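Local coordinates for SusD superfamily protein (Parabacteroides distasonis, PDB 3OTN) that probably binds carbohydrate at the outer membrane, as a SusD-family protein thought to take part in nutrient uptake, at residues A195-L199 and Y212-S216. Numbering follows the deposited sequence. Where two conformers were deposited one is given.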
loop_
_atom_site.group_PDB
_atom_site.type_symbol
_atom_site.label_atom_id
_atom_site.label_comp_id
_atom_site.label_asym_id
_atom_site.label_seq_id
_atom_site.Cartn_x
_atom_site.Cartn_y
_atom_site.Cartn_z
ATOM N N ALA A 195 2.278 5.038 -13.209
ATOM C CA ALA A 195 1.175 6.005 -13.049
ATOM C C ALA A 195 1.256 6.725 -11.678
ATOM O O ALA A 195 1.134 7.941 -11.572
ATOM C CB ALA A 195 -0.194 5.325 -13.217
ATOM N N ASP A 196 1.483 5.942 -10.652
ATOM C CA ASP A 196 1.528 6.422 -9.292
ATOM C C ASP A 196 2.775 7.312 -9.083
ATOM O O ASP A 196 2.692 8.380 -8.424
ATOM C CB ASP A 196 1.524 5.212 -8.346
ATOM C CG ASP A 196 1.115 5.548 -6.913
ATOM O OD1 ASP A 196 0.870 6.719 -6.586
ATOM O OD2 ASP A 196 1.082 4.607 -6.083
ATOM N N VAL A 197 3.910 6.884 -9.636
ATOM C CA VAL A 197 5.138 7.672 -9.587
ATOM C C VAL A 197 4.947 9.071 -10.178
ATOM O O VAL A 197 5.236 10.058 -9.535
ATOM C CB VAL A 197 6.323 6.926 -10.258
ATOM C CG1 VAL A 197 7.500 7.858 -10.516
ATOM C CG2 VAL A 197 6.729 5.714 -9.367
ATOM N N TYR A 198 4.428 9.144 -11.389
ATOM C CA TYR A 198 4.206 10.422 -12.035
ATOM C C TYR A 198 3.120 11.289 -11.383
ATOM O O TYR A 198 3.285 12.502 -11.284
ATOM C CB TYR A 198 3.863 10.175 -13.498
ATOM C CG TYR A 198 5.033 9.873 -14.402
ATOM C CD1 TYR A 198 6.251 10.582 -14.300
ATOM C CD2 TYR A 198 4.886 9.006 -15.469
ATOM C CE1 TYR A 198 7.287 10.375 -15.196
ATOM C CE2 TYR A 198 5.936 8.789 -16.371
ATOM C CZ TYR A 198 7.124 9.463 -16.239
ATOM O OH TYR A 198 8.144 9.264 -17.176
ATOM N N LEU A 199 2.028 10.663 -10.917
ATOM C CA LEU A 199 0.999 11.374 -10.171
ATOM C C LEU A 199 1.585 12.009 -8.904
ATOM O O LEU A 199 1.297 13.174 -8.602
ATOM C CB LEU A 199 -0.159 10.437 -9.798
ATOM C CG LEU A 199 -1.308 10.999 -8.958
ATOM C CD1 LEU A 199 -1.961 12.195 -9.637
ATOM C CD2 LEU A 199 -2.326 9.823 -8.614
ATOM N N TYR A 212 3.394 16.074 -15.709
ATOM C CA TYR A 212 3.505 14.820 -14.973
ATOM C C TYR A 212 2.145 14.168 -14.752
ATOM O O TYR A 212 2.037 12.929 -14.783
ATOM C CB TYR A 212 4.288 14.996 -13.664
ATOM C CG TYR A 212 5.758 15.254 -13.925
ATOM C CD1 TYR A 212 6.628 14.192 -14.119
ATOM C CD2 TYR A 212 6.270 16.544 -14.016
ATOM C CE1 TYR A 212 7.971 14.391 -14.374
ATOM C CE2 TYR A 212 7.620 16.760 -14.289
ATOM C CZ TYR A 212 8.463 15.675 -14.457
ATOM O OH TYR A 212 9.793 15.859 -14.696
ATOM N N TYR A 213 1.104 14.970 -14.573
ATOM C CA TYR A 213 -0.259 14.399 -14.551
ATOM C C TYR A 213 -0.594 13.716 -15.884
ATOM O O TYR A 213 -1.182 12.649 -15.895
ATOM C CB TYR A 213 -1.332 15.455 -14.285
ATOM C CG TYR A 213 -1.296 16.075 -12.919
ATOM C CD1 TYR A 213 -1.556 15.320 -11.786
ATOM C CD2 TYR A 213 -1.069 17.443 -12.769
ATOM C CE1 TYR A 213 -1.589 15.917 -10.509
ATOM C CE2 TYR A 213 -1.072 18.046 -11.514
ATOM C CZ TYR A 213 -1.323 17.278 -10.393
ATOM O OH TYR A 213 -1.321 17.848 -9.142
ATOM N N ALA A 214 -0.238 14.354 -17.006
ATOM C CA ALA A 214 -0.523 13.765 -18.317
ATOM C C ALA A 214 0.305 12.483 -18.519
ATOM O O ALA A 214 -0.210 11.504 -19.066
ATOM C CB ALA A 214 -0.262 14.753 -19.424
ATOM N N GLU A 215 1.569 12.469 -18.081
ATOM C CA GLU A 215 2.376 11.242 -18.188
ATOM C C GLU A 215 1.754 10.110 -17.359
ATOM O O GLU A 215 1.766 8.949 -17.783
ATOM C CB GLU A 215 3.824 11.486 -17.774
ATOM C CG GLU A 215 4.586 12.378 -18.736
ATOM C CD GLU A 215 4.645 11.818 -20.145
ATOM O OE1 GLU A 215 5.024 10.633 -20.294
ATOM O OE2 GLU A 215 4.339 12.571 -21.101
ATOM N N SER A 216 1.214 10.451 -16.181
ATOM C CA SER A 216 0.518 9.469 -15.306
ATOM C C SER A 216 -0.687 8.870 -16.007
ATOM O O SER A 216 -0.800 7.637 -16.120
ATOM C CB SER A 216 0.053 10.107 -13.977
ATOM O OG SER A 216 -0.668 9.185 -13.148
#
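Tyr198 lays one ring face over the backbone-proximal part of Glu215: CB of Glu215 sits 3.8 Å from the centroid of the Tyr198 ring, a CH-pi contact 21° off the ring normal. The Glu215 carboxylate turns to its own helix, pairing with Arg219 and Lys218. CD1 of Tyr198 meets CD1 of Tyr212 at 3.6 Å, the two rings oblique at 50°; Tyr212 also stacks on Tyr201. Segments 195-199 and 212-216 run antiparallel (169°), their axes 7.7 Å apart at closest approach, in a hairpin of helices 187-202 and 210-225 consistent with the TPR-like repeats of SusD proteins. Such close packing is possible where small residues meet: Ala195 and Ser216 have CA atoms 4.2 Å apart, and OG of Ser216 donates a 2.7 Å hydrogen bond to O of Ala195, which also accepts the helical bond from N of Leu199. CD1 of Leu199 meets CD1 at the edge of the Tyr213 ring, 3.8 Å away, while helix 360-375 packs against Leu199 and Ser216 through Met366 and Ala370.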